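Local coordinates for putative 6-pyruvoyl tetrahydrobiopterin synthase (Caenorhabditis elegans, PDB 2G64) that catalyses the zinc-dependent conversion of 7,8-dihydroneopterin triphosphate into 6-pyruvoyl tetrahydropterin, with loss of triphosphate, in tetrahydrobiopterin synthesis, at the interface of chains A and B. Coordinates in Å, arbitrary orientation; residue numbers count along the deposited sequence, not the author numbering. Chains: chain A/B, Putative 6-pyruvoyl tetrahydrobiopterin synthase.

The interface of chains A and B. Residues chain A 84-86, 89-90; chain B 40, 42-44.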
loop_
_atom_site.group_PDB
_atom_site.type_symbol
_atom_site.label_atom_id
_atom_site.label_comp_id
_atom_site.label_asym_id
_atom_site.label_seq_id
_atom_site.Cartn_x
_atom_site.Cartn_y
_atom_site.Cartn_z
ATOM N N HIS A 84 16.598 6.051 -14.274
ATOM C CA HIS A 84 16.457 5.962 -15.740
ATOM C C HIS A 84 17.746 5.551 -16.468
ATOM O O HIS A 84 18.010 5.964 -17.598
ATOM C CB HIS A 84 15.863 7.251 -16.291
ATOM C CG HIS A 84 14.389 7.349 -16.053
ATOM N ND1 HIS A 84 13.858 7.754 -14.847
ATOM C CD2 HIS A 84 13.334 7.006 -16.831
ATOM C CE1 HIS A 84 12.539 7.700 -14.906
ATOM N NE2 HIS A 84 12.195 7.248 -16.099
ATOM N N ARG A 85 18.521 4.699 -15.809
ATOM C CA ARG A 85 19.752 4.175 -16.361
ATOM C C ARG A 85 19.734 2.649 -16.437
ATOM O O ARG A 85 18.851 1.978 -15.888
ATOM C CB ARG A 85 20.942 4.629 -15.506
ATOM C CG ARG A 85 21.018 6.159 -15.344
ATOM C CD ARG A 85 22.459 6.620 -15.418
ATOM N NE ARG A 85 22.637 7.976 -14.909
ATOM C CZ ARG A 85 22.750 9.054 -15.679
ATOM N NH1 ARG A 85 22.698 8.940 -17.000
ATOM N NH2 ARG A 85 22.914 10.249 -15.127
ATOM N N ASN A 86 20.735 2.118 -17.124
ATOM C CA ASN A 86 21.018 0.696 -17.128
ATOM C C ASN A 86 22.201 0.440 -16.168
ATOM O O ASN A 86 23.328 0.924 -16.402
ATOM C CB ASN A 86 21.380 0.289 -18.562
ATOM C CG ASN A 86 21.660 -1.186 -18.693
ATOM O OD1 ASN A 86 22.431 -1.744 -17.918
ATOM N ND2 ASN A 86 21.057 -1.825 -19.693
ATOM N N LYS A 89 25.512 -1.180 -17.589
ATOM C CA LYS A 89 26.133 -0.487 -18.716
ATOM C C LYS A 89 26.462 0.981 -18.464
ATOM O O LYS A 89 27.385 1.538 -19.068
ATOM C CB LYS A 89 25.271 -0.620 -19.973
ATOM C CG LYS A 89 25.125 -2.080 -20.417
ATOM C CD LYS A 89 24.311 -2.191 -21.671
ATOM C CE LYS A 89 24.032 -3.652 -21.993
ATOM N NZ LYS A 89 23.342 -3.785 -23.303
ATOM N N ASP A 90 25.699 1.620 -17.593
ATOM C CA ASP A 90 25.834 3.074 -17.372
ATOM C C ASP A 90 26.520 3.447 -16.060
ATOM O O ASP A 90 26.896 4.615 -15.844
ATOM C CB ASP A 90 24.454 3.743 -17.368
ATOM C CG ASP A 90 23.744 3.621 -18.695
ATOM O OD1 ASP A 90 24.426 3.613 -19.743
ATOM O OD2 ASP A 90 22.497 3.511 -18.682
ATOM N N ASN B 40 17.057 7.231 -22.686
ATOM C CA ASN B 40 18.430 6.797 -22.334
ATOM C C ASN B 40 18.789 5.619 -23.211
ATOM O O ASN B 40 18.038 4.636 -23.268
ATOM C CB ASN B 40 18.528 6.326 -20.855
ATOM C CG ASN B 40 19.919 5.744 -20.495
ATOM O OD1 ASN B 40 20.912 6.458 -20.564
ATOM N ND2 ASN B 40 19.983 4.453 -20.092
ATOM N N ASN B 42 20.759 3.050 -23.222
ATOM C CA ASN B 42 20.779 1.678 -22.729
ATOM C C ASN B 42 19.503 1.272 -21.979
ATOM O O ASN B 42 19.431 0.177 -21.410
ATOM C CB ASN B 42 22.028 1.391 -21.890
ATOM C CG ASN B 42 23.293 1.402 -22.723
ATOM O OD1 ASN B 42 23.323 0.829 -23.801
ATOM N ND2 ASN B 42 24.328 2.054 -22.229
ATOM N N GLY B 43 18.515 2.156 -21.985
ATOM C CA GLY B 43 17.213 1.799 -21.452
ATOM C C GLY B 43 17.107 1.993 -19.941
ATOM O O GLY B 43 18.017 2.534 -19.267
ATOM N N HIS B 44 15.959 1.583 -19.423
ATOM C CA HIS B 44 15.665 1.628 -17.999
ATOM C C HIS B 44 14.549 0.595 -17.869
ATOM O O HIS B 44 14.358 -0.225 -18.787
ATOM C CB HIS B 44 15.219 3.040 -17.550
ATOM C CG HIS B 44 13.955 3.531 -18.208
ATOM N ND1 HIS B 44 13.918 3.977 -19.515
ATOM C CD2 HIS B 44 12.682 3.623 -17.745
ATOM C CE1 HIS B 44 12.678 4.321 -19.828
ATOM N NE2 HIS B 44 11.910 4.117 -18.771
HETATM O O HOH W 1 22.641 4.886 -21.893
HETATM O O HOH W 2 21.638 -1.632 -24.105
HETATM O O HOH W 3 23.099 6.889 -18.916
#
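A:His84 sets CD2 of its imidazole over one face of the B:His44 ring, toward the rim, with 3.6 Å between the two CD2 atoms. The two side chains run alongside each other and point the same way. B:His44 is a zinc ligand and A:His84 is assigned by similarity to the charge relay, so this subunit contact probably brings catalytic elements of two chains together. The protein is a hexamer of two trimers, and this patch has a twin with the chains exchanged.

The amide plane of B:Asn42 is turned 28° from the carboxylate plane of A:Asp90. B:Asn42 ND2 donates to A:Asp90 OD1 on the syn side over 2.9 Å, with the acceptor nearly in the amide plane. The aliphatic chain of A:Lys89 crosses B:Asn42 at about a right angle, and its CD packs on CG. Water 2 links NZ of this lysine to B:Asn42 OD1.

B:Asn40 meets A:Asp90 tip to tip, its amide turned 76° from the carboxylate. CG of B:Asn40 is anti to the backbone N (chi1 175°), which carries B:Asn40 ND2 to A:Asp90 OD2, 3.0 Å away on the syn side. The same ND2 donates to B:Gly43 O, so the amide also braces its own loop. A:Asn86 N reaches A:Asp90 OD2 from the opposite face, at 2.7 Å on the anti side. Both carboxylate oxygens are thus engaged by the partner chain, and the backbone bond to A:Asn86 helps fix the rotation of the group. An alanine in place of A:Asp90 would probably leave the ND2 groups of B:Asn40 and B:Asn42, and A:Asn86 N, without the carboxylate that accepts from them, with B:Asn42 held less firmly across the interface.

Water 1 joins A:Asp90 OD1, B:Asn40 OD1 and B:Asn42 N. A:Asn86 CB packs on B:Asn42 CB at 3.6 Å. A:Asn86 ND2 donates to the backbone O of B:Asn42 over 3.1 Å, and that oxygen lies nearly in the donor's amide plane.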